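Local structure of ERPC (Borrelia burgdorferi, 4BXM) at residues A[24-29]-A[39-44]; A[69-74]-A[95-100]; A[91-96]-A[112-117]; A[127-132]-A[142-147]. The protein is an outer surface lipoprotein of the Lyme disease spirochaete that probably binds the complement regulator factor H and so helps the bacterium evade complement. One frame throughout, in Å; residues are numbered along the deposited sequence.

Contact 1. Residues A[24-29]-A[39-44]; sequences VKIKNK and GDLVVR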
loop_
_atom_site.group_PDB
_atom_site.type_symbol
_atom_site.label_atom_id
_atom_site.label_comp_id
_atom_site.label_asym_id
_atom_site.label_seq_id
_atom_site.Cartn_x
_atom_site.Cartn_y
_atom_site.Cartn_z
ATOM N N VAL A 24 -4.916 0.314 -8.138
ATOM C CA VAL A 24 -5.825 1.192 -7.402
ATOM C C VAL A 24 -5.093 2.442 -7.066
ATOM O O VAL A 24 -3.876 2.434 -6.915
ATOM C CB VAL A 24 -6.454 0.550 -6.105
ATOM C CG1 VAL A 24 -7.407 -0.574 -6.449
ATOM C CG2 VAL A 24 -5.394 0.117 -5.050
ATOM N N LYS A 25 -5.851 3.548 -6.948
ATOM C CA LYS A 25 -5.332 4.830 -6.559
ATOM C C LYS A 25 -5.064 4.781 -5.063
ATOM O O LYS A 25 -5.821 4.171 -4.279
ATOM C CB LYS A 25 -6.310 5.947 -6.860
ATOM C CG LYS A 25 -6.541 6.102 -8.361
ATOM C CD LYS A 25 -6.544 7.564 -8.732
ATOM C CE LYS A 25 -6.804 7.774 -10.218
ATOM N NZ LYS A 25 -8.270 7.894 -10.412
ATOM N N ILE A 26 -3.969 5.408 -4.679
ATOM C CA ILE A 26 -3.627 5.404 -3.285
ATOM C C ILE A 26 -3.390 6.807 -2.824
ATOM O O ILE A 26 -2.706 7.556 -3.468
ATOM C CB ILE A 26 -2.420 4.564 -2.967
ATOM C CG1 ILE A 26 -2.174 4.529 -1.439
ATOM C CG2 ILE A 26 -1.189 5.035 -3.694
ATOM C CD1 ILE A 26 -1.190 3.436 -1.099
ATOM N N LYS A 27 -3.981 7.114 -1.702
ATOM C CA LYS A 27 -3.787 8.439 -1.059
ATOM C C LYS A 27 -2.929 8.341 0.188
ATOM O O LYS A 27 -3.010 7.310 0.928
ATOM C CB LYS A 27 -5.135 8.968 -0.606
ATOM C CG LYS A 27 -6.081 9.377 -1.688
ATOM C CD LYS A 27 -7.448 9.628 -1.024
ATOM C CE LYS A 27 -8.571 9.857 -1.995
ATOM N NZ LYS A 27 -8.258 11.017 -2.873
ATOM N N ASN A 28 -2.140 9.361 0.450
ATOM C CA ASN A 28 -1.437 9.471 1.705
ATOM C C ASN A 28 -1.609 10.746 2.537
ATOM O O ASN A 28 -2.001 11.784 2.066
ATOM C CB ASN A 28 0.038 9.194 1.546
ATOM C CG ASN A 28 0.770 10.323 0.923
ATOM O OD1 ASN A 28 0.182 11.181 0.358
ATOM N ND2 ASN A 28 2.059 10.310 1.025
ATOM N N LYS A 29 -1.243 10.615 3.796
ATOM C CA LYS A 29 -1.319 11.662 4.751
ATOM C C LYS A 29 -0.013 11.765 5.490
ATOM O O LYS A 29 0.563 10.801 5.929
ATOM C CB LYS A 29 -2.402 11.316 5.701
ATOM C CG LYS A 29 -2.735 12.374 6.685
ATOM C CD LYS A 29 -4.194 12.260 7.013
ATOM C CE LYS A 29 -4.468 12.831 8.357
ATOM N NZ LYS A 29 -4.891 11.746 9.217
ATOM N N GLY A 39 -0.681 8.406 -5.869
ATOM C CA GLY A 39 -0.411 7.764 -7.141
ATOM C C GLY A 39 -1.218 6.498 -7.256
ATOM O O GLY A 39 -2.366 6.371 -6.702
ATOM N N ASP A 40 -0.615 5.550 -7.964
ATOM C CA ASP A 40 -1.181 4.238 -8.119
ATOM C C ASP A 40 -0.500 3.167 -7.268
ATOM O O ASP A 40 0.705 3.129 -7.214
ATOM C CB ASP A 40 -1.010 3.811 -9.577
ATOM C CG ASP A 40 -1.989 4.545 -10.519
ATOM O OD1 ASP A 40 -2.990 5.128 -10.035
ATOM O OD2 ASP A 40 -1.790 4.440 -11.730
ATOM N N LEU A 41 -1.300 2.248 -6.720
ATOM C CA LEU A 41 -0.796 1.022 -6.151
ATOM C C LEU A 41 -1.182 -0.141 -7.062
ATOM O O LEU A 41 -2.351 -0.430 -7.269
ATOM C CB LEU A 41 -1.286 0.789 -4.701
ATOM C CG LEU A 41 -0.658 -0.410 -3.966
ATOM C CD1 LEU A 41 0.755 -0.119 -3.573
ATOM C CD2 LEU A 41 -1.431 -0.757 -2.701
ATOM N N VAL A 42 -0.145 -0.810 -7.578
ATOM C CA VAL A 42 -0.262 -2.024 -8.396
ATOM C C VAL A 42 -0.135 -3.263 -7.469
ATOM O O VAL A 42 0.855 -3.376 -6.797
ATOM C CB VAL A 42 0.845 -2.039 -9.456
ATOM C CG1 VAL A 42 0.737 -3.260 -10.380
ATOM C CG2 VAL A 42 0.778 -0.792 -10.291
ATOM N N VAL A 43 -1.154 -4.142 -7.441
ATOM C CA VAL A 43 -1.202 -5.321 -6.662
ATOM C C VAL A 43 -1.126 -6.602 -7.502
ATOM O O VAL A 43 -2.001 -6.787 -8.360
ATOM C CB VAL A 43 -2.503 -5.316 -5.872
ATOM C CG1 VAL A 43 -2.486 -6.514 -4.927
ATOM C CG2 VAL A 43 -2.613 -4.007 -5.087
ATOM N N ARG A 44 -0.079 -7.441 -7.324
ATOM C CA ARG A 44 0.162 -8.607 -8.209
ATOM C C ARG A 44 0.236 -9.866 -7.402
ATOM O O ARG A 44 1.074 -9.958 -6.448
ATOM C CB ARG A 44 1.511 -8.434 -8.917
ATOM C CG ARG A 44 1.934 -9.669 -9.684
ATOM C CD ARG A 44 3.223 -9.491 -10.462
ATOM N NE ARG A 44 3.054 -8.578 -11.569
ATOM C CZ ARG A 44 3.753 -8.577 -12.689
ATOM N NH1 ARG A 44 4.695 -9.477 -12.907
ATOM N NH2 ARG A 44 3.371 -7.762 -13.675
#
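Ile26 lays its CG2 methyl over the backbone of Gly39, 3.5 Å from Gly39 O. With CG1 anti to the backbone N (chi1 -176°), CG2 falls between the backbone N and the carbonyl carbon, and it is this branch that meets the glycine. The pairing belongs to an antiparallel beta hairpin formed by strands 21-29 and 35-45, in which Val24 faces Leu41, Lys25 faces Asp40 and Ile26 faces Gly39. Four backbone hydrogen bonds fix this register. Val24 and Leu41 exchange two, of which Leu41 N to Val24 O is the shorter at 2.6 Å. Ile26 and Gly39 exchange the others: Ile26 N lies 2.8 Å from Gly39 O, whereas Gly39 N to Ile26 O stretches to 3.3 Å. The two strand segments run 124° apart, far from strictly antiparallel. The pairing continues past Gly39, where Asn28 bonds the backbone of Ala36 on the same strand 35-45, while Lys27 turns its backbone bond to Ala146 of strand 142-148 on the other side.

On the buried face, Val24 and Leu41 lie side by side and point the same way, with Val24 CG2 4.2 Å from Leu41 CB. Ile26 CB comes to 4.3 Å from Leu41 CB. Ile147 and Tyr145 of strand 142-148 and Leu54 of strand 50-56 pack onto this same apolar group. On the other face the pair in contact is charged. Lys25 and Asp40 also extend alongside each other there, but the charges do not meet: Lys25 NZ stays 6.0 Å from Asp40 OD1, and the nearer approach is by the aliphatic part of the lysine, with Lys25 CG 4.0 Å from Asp40 OD1.

Contact 2. Residues A[69-74]-A[95-100]; sequences ATFFSL and SLYYGY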
loop_
_atom_site.group_PDB
_atom_site.type_symbol
_atom_site.label_atom_id
_atom_site.label_comp_id
_atom_site.label_asym_id
_atom_site.label_seq_id
_atom_site.Cartn_x
_atom_site.Cartn_y
_atom_site.Cartn_z
ATOM N N ALA A 69 8.424 1.590 -7.892
ATOM C CA ALA A 69 9.173 0.670 -7.036
ATOM C C ALA A 69 8.225 -0.195 -6.236
ATOM O O ALA A 69 7.072 0.178 -6.018
ATOM C CB ALA A 69 10.143 1.404 -6.110
ATOM N N THR A 70 8.695 -1.387 -5.870
ATOM C CA THR A 70 8.078 -2.184 -4.834
ATOM C C THR A 70 7.736 -1.302 -3.638
ATOM O O THR A 70 8.550 -0.501 -3.212
ATOM C CB THR A 70 9.012 -3.304 -4.358
ATOM O OG1 THR A 70 9.445 -3.978 -5.513
ATOM C CG2 THR A 70 8.217 -4.373 -3.560
ATOM N N PHE A 71 6.513 -1.456 -3.171
ATOM C CA PHE A 71 5.987 -0.797 -2.007
ATOM C C PHE A 71 6.082 -1.740 -0.808
ATOM O O PHE A 71 6.659 -1.402 0.180
ATOM C CB PHE A 71 4.531 -0.422 -2.274
ATOM C CG PHE A 71 3.895 0.456 -1.235
ATOM C CD1 PHE A 71 4.299 1.780 -1.068
ATOM C CD2 PHE A 71 2.783 0.032 -0.563
ATOM C CE1 PHE A 71 3.682 2.630 -0.134
ATOM C CE2 PHE A 71 2.108 0.867 0.354
ATOM C CZ PHE A 71 2.606 2.155 0.603
ATOM N N PHE A 72 5.489 -2.919 -0.934
ATOM C CA PHE A 72 5.706 -4.022 0.006
ATOM C C PHE A 72 5.386 -5.336 -0.622
ATOM O O PHE A 72 4.678 -5.388 -1.665
ATOM C CB PHE A 72 4.889 -3.867 1.313
ATOM C CG PHE A 72 3.360 -3.867 1.170
ATOM C CD1 PHE A 72 2.655 -5.034 0.902
ATOM C CD2 PHE A 72 2.637 -2.736 1.419
ATOM C CE1 PHE A 72 1.297 -5.003 0.759
ATOM C CE2 PHE A 72 1.273 -2.697 1.374
ATOM C CZ PHE A 72 0.584 -3.841 1.076
ATOM N N SER A 73 5.787 -6.402 0.062
ATOM C CA SER A 73 5.419 -7.707 -0.389
ATOM C C SER A 73 5.118 -8.601 0.785
ATOM O O SER A 73 5.493 -8.312 1.933
ATOM C CB SER A 73 6.557 -8.251 -1.328
ATOM O OG SER A 73 7.645 -8.462 -0.501
ATOM N N LEU A 74 4.469 -9.721 0.526
ATOM C CA LEU A 74 4.117 -10.660 1.598
ATOM C C LEU A 74 4.118 -12.059 1.001
ATOM O O LEU A 74 3.856 -12.258 -0.187
ATOM C CB LEU A 74 2.704 -10.346 2.176
ATOM C CG LEU A 74 1.531 -10.254 1.173
ATOM C CD1 LEU A 74 0.438 -11.266 1.440
ATOM C CD2 LEU A 74 0.964 -8.823 1.256
ATOM N N SER A 95 6.715 -9.364 4.175
ATOM C CA SER A 95 8.066 -9.938 4.214
ATOM C C SER A 95 9.005 -8.774 4.059
ATOM O O SER A 95 10.009 -8.598 4.784
ATOM C CB SER A 95 8.232 -10.947 3.070
ATOM O OG SER A 95 7.625 -10.391 1.898
ATOM N N LEU A 96 8.567 -7.825 3.279
ATOM C CA LEU A 96 9.386 -6.674 3.013
ATOM C C LEU A 96 8.577 -5.440 2.752
ATOM O O LEU A 96 7.609 -5.511 2.032
ATOM C CB LEU A 96 10.229 -7.047 1.789
ATOM C CG LEU A 96 11.388 -6.180 1.513
ATOM C CD1 LEU A 96 12.445 -6.356 2.613
ATOM C CD2 LEU A 96 11.896 -6.602 0.134
ATOM N N TYR A 97 8.928 -4.312 3.398
ATOM C CA TYR A 97 8.218 -3.068 3.243
ATOM C C TYR A 97 9.221 -1.954 2.972
ATOM O O TYR A 97 10.170 -1.768 3.770
ATOM C CB TYR A 97 7.407 -2.785 4.516
ATOM C CG TYR A 97 6.656 -1.495 4.449
ATOM C CD1 TYR A 97 7.287 -0.278 4.683
ATOM C CD2 TYR A 97 5.288 -1.463 4.122
ATOM C CE1 TYR A 97 6.619 0.933 4.551
ATOM C CE2 TYR A 97 4.623 -0.262 3.952
ATOM C CZ TYR A 97 5.278 0.947 4.198
ATOM O OH TYR A 97 4.567 2.148 4.125
ATOM N N TYR A 98 9.005 -1.211 1.881
ATOM C CA TYR A 98 9.779 -0.004 1.598
ATOM C C TYR A 98 9.007 1.271 1.773
ATOM O O TYR A 98 9.545 2.301 2.180
ATOM C CB TYR A 98 10.235 -0.016 0.175
ATOM C CG TYR A 98 11.187 -1.091 -0.084
ATOM C CD1 TYR A 98 12.525 -0.938 0.228
ATOM C CD2 TYR A 98 10.752 -2.314 -0.652
ATOM C CE1 TYR A 98 13.425 -1.956 0.004
ATOM C CE2 TYR A 98 11.631 -3.330 -0.859
ATOM C CZ TYR A 98 12.976 -3.126 -0.551
ATOM O OH TYR A 98 13.861 -4.100 -0.789
ATOM N N GLY A 99 7.740 1.279 1.357
ATOM C CA GLY A 99 6.986 2.485 1.464
ATOM C C GLY A 99 7.434 3.479 0.424
ATOM O O GLY A 99 8.122 3.108 -0.548
ATOM N N TYR A 100 7.042 4.736 0.621
ATOM C CA TYR A 100 7.452 5.835 -0.320
ATOM C C TYR A 100 8.668 6.633 0.210
ATOM O O TYR A 100 9.177 6.363 1.323
ATOM C CB TYR A 100 6.207 6.729 -0.653
ATOM C CG TYR A 100 6.404 7.807 -1.717
ATOM C CD1 TYR A 100 6.876 7.508 -2.963
ATOM C CD2 TYR A 100 6.145 9.151 -1.423
ATOM C CE1 TYR A 100 7.124 8.512 -3.924
ATOM C CE2 TYR A 100 6.371 10.167 -2.365
ATOM C CZ TYR A 100 6.873 9.849 -3.616
ATOM O OH TYR A 100 7.107 10.836 -4.559
HETATM O O HOH W 1 7.845 2.163 -3.060
#
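A classic beta bulge marks this antiparallel junction between strand 67-74 and the short strand 96-97: Ser95 and Leu96 both face Ser73. Ser73 O accepts Ser95 N at 2.8 Å and, weakly, Leu96 N, while Ser73 N donates to Leu96 O. The bulge also brings the two serine hydroxyls together, Ser73 OG lying 3.1 Å from Ser95 OG in a hydrogen bond that either could donate.

Farther along, Phe71 O is gripped by two amides in succession, Tyr98 N at 2.9 Å and Gly99 N at 3.1 Å. The Gly99 bond is nearly straight (174°) and uses an in-plane lone pair. The positive phi of Gly99 (74°) suits a glycine, and its CA packs 3.7 Å from Phe71 CE1.

With CG anti to the backbone N (chi1 179°), Tyr97 lies beside the Phe71 side chain and turns its ring edge toward the face of Phe71, centroids 5.6 Å apart; its hydroxyl is hydrogen-bonded to Glu103. Next along the same edge, Tyr97 CD2 touches Phe72 CB at 3.7 Å; the Phe72 side chain crosses Tyr97 obliquely and also packs on Phe82 of helix 79-88. A water closes the far end, donating to both Thr70 O and Gly99 O, the latter at 2.7 Å.

Contact 3. Residues A[91-96]-A[112-117]; sequences SFKTSL and NKEIIT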
loop_
_atom_site.group_PDB
_atom_site.type_symbol
_atom_site.label_atom_id
_atom_site.label_comp_id
_atom_site.label_asym_id
_atom_site.label_seq_id
_atom_site.Cartn_x
_atom_site.Cartn_y
_atom_site.Cartn_z
ATOM N N SER A 91 -5.271 -7.408 9.900
ATOM C CA SER A 91 -3.826 -7.216 9.930
ATOM C C SER A 91 -3.157 -8.305 9.058
ATOM O O SER A 91 -3.713 -9.374 8.819
ATOM C CB SER A 91 -3.283 -7.203 11.390
ATOM O OG SER A 91 -3.448 -8.511 11.915
ATOM N N PHE A 92 -1.995 -7.973 8.522
ATOM C CA PHE A 92 -1.156 -8.966 7.829
ATOM C C PHE A 92 0.295 -8.569 8.023
ATOM O O PHE A 92 0.648 -7.385 8.258
ATOM C CB PHE A 92 -1.523 -9.124 6.321
ATOM C CG PHE A 92 -1.394 -7.851 5.566
ATOM C CD1 PHE A 92 -2.394 -6.893 5.629
ATOM C CD2 PHE A 92 -0.216 -7.546 4.889
ATOM C CE1 PHE A 92 -2.258 -5.705 4.953
ATOM C CE2 PHE A 92 -0.055 -6.330 4.264
ATOM C CZ PHE A 92 -1.091 -5.419 4.283
ATOM N N LYS A 93 1.150 -9.568 7.896
ATOM C CA LYS A 93 2.598 -9.372 7.907
ATOM C C LYS A 93 3.201 -9.295 6.499
ATOM O O LYS A 93 3.089 -10.228 5.723
ATOM C CB LYS A 93 3.258 -10.493 8.727
ATOM C CG LYS A 93 4.569 -10.056 9.386
ATOM C CD LYS A 93 5.328 -11.263 9.942
ATOM C CE LYS A 93 6.072 -11.986 8.808
ATOM N NZ LYS A 93 6.428 -13.401 9.150
ATOM N N THR A 94 3.926 -8.224 6.221
ATOM C CA THR A 94 4.761 -8.162 5.045
ATOM C C THR A 94 6.096 -8.883 5.252
ATOM O O THR A 94 6.575 -8.976 6.388
ATOM C CB THR A 94 4.969 -6.694 4.694
ATOM O OG1 THR A 94 5.593 -5.951 5.774
ATOM C CG2 THR A 94 3.582 -6.088 4.463
ATOM N N SER A 95 6.715 -9.364 4.175
ATOM C CA SER A 95 8.066 -9.938 4.214
ATOM C C SER A 95 9.005 -8.774 4.059
ATOM O O SER A 95 10.009 -8.598 4.784
ATOM C CB SER A 95 8.232 -10.947 3.070
ATOM O OG SER A 95 7.625 -10.391 1.898
ATOM N N LEU A 96 8.567 -7.825 3.279
ATOM C CA LEU A 96 9.386 -6.674 3.013
ATOM C C LEU A 96 8.577 -5.440 2.752
ATOM O O LEU A 96 7.609 -5.511 2.032
ATOM C CB LEU A 96 10.229 -7.047 1.789
ATOM C CG LEU A 96 11.388 -6.180 1.513
ATOM C CD1 LEU A 96 12.445 -6.356 2.613
ATOM C CD2 LEU A 96 11.896 -6.602 0.134
ATOM N N ASN A 112 9.391 -8.210 7.931
ATOM C CA ASN A 112 8.439 -8.641 8.896
ATOM C C ASN A 112 7.563 -7.545 9.488
ATOM O O ASN A 112 7.130 -7.684 10.580
ATOM C CB ASN A 112 9.188 -9.384 10.046
ATOM C CG ASN A 112 10.089 -10.465 9.508
ATOM O OD1 ASN A 112 11.297 -10.507 9.801
ATOM N ND2 ASN A 112 9.548 -11.287 8.656
ATOM N N LYS A 113 7.314 -6.449 8.803
ATOM C CA LYS A 113 6.478 -5.357 9.432
ATOM C C LYS A 113 4.992 -5.706 9.257
ATOM O O LYS A 113 4.539 -6.083 8.166
ATOM C CB LYS A 113 6.758 -4.063 8.796
ATOM C CG LYS A 113 5.800 -2.924 9.096
ATOM C CD LYS A 113 6.218 -1.722 8.261
ATOM C CE LYS A 113 5.317 -0.511 8.479
ATOM N NZ LYS A 113 5.235 -0.283 9.938
ATOM N N GLU A 114 4.269 -5.616 10.325
ATOM C CA GLU A 114 2.882 -5.924 10.434
ATOM C C GLU A 114 2.146 -4.669 9.956
ATOM O O GLU A 114 2.444 -3.578 10.379
ATOM C CB GLU A 114 2.561 -6.233 11.921
ATOM C CG GLU A 114 1.196 -6.935 12.211
ATOM C CD GLU A 114 1.050 -8.358 11.585
ATOM O OE1 GLU A 114 2.082 -9.088 11.394
ATOM O OE2 GLU A 114 -0.111 -8.778 11.250
ATOM N N ILE A 115 1.187 -4.857 9.082
ATOM C CA ILE A 115 0.284 -3.774 8.623
ATOM C C ILE A 115 -1.099 -3.952 9.240
ATOM O O ILE A 115 -1.712 -5.003 9.095
ATOM C CB ILE A 115 0.168 -3.779 7.092
ATOM C CG1 ILE A 115 1.514 -3.567 6.430
ATOM C CG2 ILE A 115 -0.761 -2.695 6.569
ATOM C CD1 ILE A 115 2.226 -2.332 6.843
ATOM N N ILE A 116 -1.584 -2.911 9.919
ATOM C CA ILE A 116 -2.895 -2.907 10.526
ATOM C C ILE A 116 -3.831 -2.025 9.710
ATOM O O ILE A 116 -3.513 -0.905 9.442
ATOM C CB ILE A 116 -2.831 -2.502 12.008
ATOM C CG1 ILE A 116 -2.149 -3.673 12.780
ATOM C CG2 ILE A 116 -4.235 -2.345 12.557
ATOM C CD1 ILE A 116 -1.919 -3.362 14.244
ATOM N N THR A 117 -4.953 -2.591 9.262
ATOM C CA THR A 117 -5.899 -1.852 8.410
ATOM C C THR A 117 -7.190 -1.610 9.174
ATOM O O THR A 117 -7.519 -2.339 10.097
ATOM C CB THR A 117 -6.264 -2.594 7.096
ATOM O OG1 THR A 117 -6.949 -3.769 7.395
ATOM C CG2 THR A 117 -5.002 -2.954 6.224
HETATM O O HOH W 2 8.180 -6.168 6.154
#
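One face of the Phe92 ring is covered by Ile115, whose CB stands 3.8 Å from the ring centroid and 25° off the normal, a CH-pi contact displaced toward the rim near Phe92 CZ. At the edge of the ring, close to its plane, lies Thr117 CG2. Phe92 CG sits between its backbone N and carbonyl carbon (chi1 59°), a placement from which the ring lies against Ile115 CB, and the two side chains point the same way. In the backbone the same two residues form an antiparallel hydrogen-bonded pair: Phe92 N donates to Ile115 O, and Ile115 N returns a bond of 2.7 Å to Phe92 O.

A second flat group, the carboxylate of Glu114, reaches back over the partner strand. Its chain bends at chi2 (63°), with OE1 3.2 Å from Lys93 CB and OE2 in a weak hydrogen bond of 3.4 Å from Ser91 OG. The Lys93 and Glu114 side chains cross at about a right angle, and Lys93 runs alongside Asn112, with Lys93 NZ 6.5 Å from Glu114 OE1 and making no ion pair with it.

Next to this pair a side chain joins the backbone bonds: Lys113 O accepts both Thr94 N and Thr94 OG1, the hydroxyl at 2.6 Å on an in-plane lone pair. A water donates to Thr94 OG1 and accepts from Lys113 N, bridging the two residues.

Strand 90-93 is the outermost strand on this side of the sheet. Phe92 packs edge-to-face with Phe82 of helix 79-88, while Ile115 leans on Phe130 of the next strand, 125-134.

Contact 4. Residues A[127-132]-A[142-147]; sequences YITFLG and VVEYAI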
loop_
_atom_site.group_PDB
_atom_site.type_symbol
_atom_site.label_atom_id
_atom_site.label_comp_id
_atom_site.label_asym_id
_atom_site.label_seq_id
_atom_site.Cartn_x
_atom_site.Cartn_y
_atom_site.Cartn_z
ATOM N N TYR A 127 -12.749 4.300 2.993
ATOM C CA TYR A 127 -11.400 3.916 2.588
ATOM C C TYR A 127 -10.795 2.881 3.567
ATOM O O TYR A 127 -11.172 2.813 4.740
ATOM C CB TYR A 127 -10.526 5.119 2.540
ATOM C CG TYR A 127 -10.899 6.109 1.507
ATOM C CD1 TYR A 127 -12.011 6.927 1.672
ATOM C CD2 TYR A 127 -10.125 6.272 0.380
ATOM C CE1 TYR A 127 -12.355 7.876 0.730
ATOM C CE2 TYR A 127 -10.449 7.211 -0.587
ATOM C CZ TYR A 127 -11.573 8.001 -0.395
ATOM O OH TYR A 127 -11.856 8.901 -1.356
ATOM N N ILE A 128 -9.841 2.094 3.060
ATOM C CA ILE A 128 -9.025 1.222 3.899
ATOM C C ILE A 128 -7.912 2.091 4.231
ATOM O O ILE A 128 -7.391 2.762 3.323
ATOM C CB ILE A 128 -8.513 -0.014 3.147
ATOM C CG1 ILE A 128 -9.616 -1.079 3.041
ATOM C CG2 ILE A 128 -7.317 -0.674 3.840
ATOM C CD1 ILE A 128 -9.892 -1.857 4.316
ATOM N N THR A 129 -7.578 2.204 5.533
ATOM C CA THR A 129 -6.426 3.082 5.879
ATOM C C THR A 129 -5.410 2.280 6.572
ATOM O O THR A 129 -5.773 1.334 7.257
ATOM C CB THR A 129 -6.741 4.201 6.884
ATOM O OG1 THR A 129 -7.287 3.551 8.045
ATOM C CG2 THR A 129 -7.743 5.183 6.236
ATOM N N PHE A 130 -4.161 2.693 6.466
ATOM C CA PHE A 130 -3.164 1.994 7.284
ATOM C C PHE A 130 -1.984 2.874 7.509
ATOM O O PHE A 130 -1.647 3.762 6.691
ATOM C CB PHE A 130 -2.717 0.615 6.665
ATOM C CG PHE A 130 -2.169 0.706 5.251
ATOM C CD1 PHE A 130 -3.036 0.775 4.159
ATOM C CD2 PHE A 130 -0.827 0.774 5.001
ATOM C CE1 PHE A 130 -2.566 0.850 2.857
ATOM C CE2 PHE A 130 -0.331 0.866 3.675
ATOM C CZ PHE A 130 -1.203 0.913 2.605
ATOM N N LEU A 131 -1.273 2.592 8.599
ATOM C CA LEU A 131 -0.004 3.249 8.787
ATOM C C LEU A 131 1.209 2.535 8.098
ATOM O O LEU A 131 1.307 1.296 8.052
ATOM C CB LEU A 131 0.283 3.333 10.300
ATOM C CG LEU A 131 -0.618 4.088 11.280
ATOM C CD1 LEU A 131 -0.107 3.845 12.731
ATOM C CD2 LEU A 131 -0.703 5.596 11.058
ATOM N N GLY A 132 2.111 3.347 7.553
ATOM C CA GLY A 132 3.380 2.905 7.098
ATOM C C GLY A 132 4.450 3.076 8.155
ATOM O O GLY A 132 4.236 2.802 9.319
ATOM N N VAL A 142 4.671 8.978 11.665
ATOM C CA VAL A 142 4.493 7.986 10.625
ATOM C C VAL A 142 3.453 8.392 9.584
ATOM O O VAL A 142 2.479 9.003 9.897
ATOM C CB VAL A 142 4.120 6.629 11.211
ATOM C CG1 VAL A 142 5.055 6.290 12.386
ATOM C CG2 VAL A 142 2.674 6.654 11.649
ATOM N N VAL A 143 3.694 7.972 8.361
ATOM C CA VAL A 143 2.820 8.178 7.202
ATOM C C VAL A 143 1.565 7.309 7.319
ATOM O O VAL A 143 1.558 6.193 7.902
ATOM C CB VAL A 143 3.663 7.833 5.940
ATOM C CG1 VAL A 143 3.635 6.321 5.771
ATOM C CG2 VAL A 143 3.191 8.503 4.663
ATOM N N GLU A 144 0.472 7.787 6.782
ATOM C CA GLU A 144 -0.737 7.000 6.787
ATOM C C GLU A 144 -1.239 6.917 5.354
ATOM O O GLU A 144 -1.095 7.872 4.589
ATOM C CB GLU A 144 -1.776 7.626 7.698
ATOM C CG GLU A 144 -2.978 6.722 7.987
ATOM C CD GLU A 144 -4.107 7.429 8.724
ATOM O OE1 GLU A 144 -3.807 8.478 9.345
ATOM O OE2 GLU A 144 -5.284 6.940 8.701
ATOM N N TYR A 145 -1.836 5.796 4.984
ATOM C CA TYR A 145 -2.215 5.596 3.607
ATOM C C TYR A 145 -3.694 5.306 3.588
ATOM O O TYR A 145 -4.210 4.737 4.521
ATOM C CB TYR A 145 -1.435 4.444 2.895
ATOM C CG TYR A 145 0.000 4.770 2.630
ATOM C CD1 TYR A 145 0.368 5.461 1.490
ATOM C CD2 TYR A 145 0.993 4.387 3.495
ATOM C CE1 TYR A 145 1.686 5.812 1.254
ATOM C CE2 TYR A 145 2.305 4.668 3.231
ATOM C CZ TYR A 145 2.659 5.380 2.106
ATOM O OH TYR A 145 3.960 5.770 1.829
ATOM N N ALA A 146 -4.347 5.644 2.473
ATOM C CA ALA A 146 -5.748 5.242 2.239
ATOM C C ALA A 146 -6.051 4.887 0.801
ATOM O O ALA A 146 -5.479 5.440 -0.172
ATOM C CB ALA A 146 -6.712 6.317 2.737
ATOM N N ILE A 147 -6.946 3.928 0.684
ATOM C CA ILE A 147 -7.335 3.373 -0.613
ATOM C C ILE A 147 -8.828 3.140 -0.585
ATOM O O ILE A 147 -9.349 2.532 0.340
ATOM C CB ILE A 147 -6.702 1.972 -0.897
ATOM C CG1 ILE A 147 -5.205 2.098 -1.069
ATOM C CG2 ILE A 147 -7.332 1.398 -2.143
ATOM C CD1 ILE A 147 -4.371 0.847 -0.851
#
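Five backbone hydrogen bonds hold this antiparallel hairpin of strands 125-134 and 142-148, whose segments run 161° apart. Ile128 and Ile147 exchange two, as do Phe130 and Tyr145, where Tyr145 N to Phe130 O measures 2.7 Å; Gly132 N adds one to Val143 O.

Among the aromatic contacts, Phe130 and Tyr145 share one face. With Phe130 CG between the backbone N and carbonyl carbon (chi1 56°), its ring lies against Tyr145 CB, which sits over the ring face 3.8 Å from the centroid as a CH-pi contact. The two rings themselves are slid apart, with centroids 5.5 Å from each other and planes at 27°, and barely overlap. At the edge of the Phe130 ring, Ile147 CD1 approaches CE1 to 4.1 Å. The Tyr127 ring meets the Ile147 backbone through CD2.

Leu131, Thr129, Glu144 and Ala146 share the other face. Thr129 CG2 meets Ala146 CB at 3.8 Å, and the extended Glu144 brings its OE2 to 3.6 Å from Thr129 CB. Leu131 CD2 also touches Val142 CG2 at 3.6 Å, and Gly132 CA rests 3.7 Å from Val143 CG1.

The chemistry is thus mainly apolar between side chains, with the side-chain polar groups finding their partners mostly outside the contact: Thr129 OG1 with Glu120, Glu144 weakly with Lys29, and the buried Tyr145 hydroxyl with Glu103, whose carboxylate such a bond would be expected to favour in its charged form.

In the fold
All four contacts are pairings within one antiparallel sheet, tied together by shared residues, backbone bonds and apolar side chains. Contacts 1 and 4 are hairpins joined through neighbouring strands 21-29 and 142-148, their centres about 10 Å apart, with Lys27 O 2.6 Å from Ala146 N in a probable hydrogen bond. Contacts 2 and 3 share Ser95 and Leu96. Contact 2 reaches contact 1 where Leu41 CD1 lies 3.6 Å from Phe71 CD2, and contact 4 where Phe71 CZ lies 3.6 Å from Tyr145 CZ. Contact 3 meets contact 4 where Thr117 CB lies 3.9 Å from Ile128 CG2. Contacts 1 and 3 do not touch, their nearest atoms being about 8 Å apart.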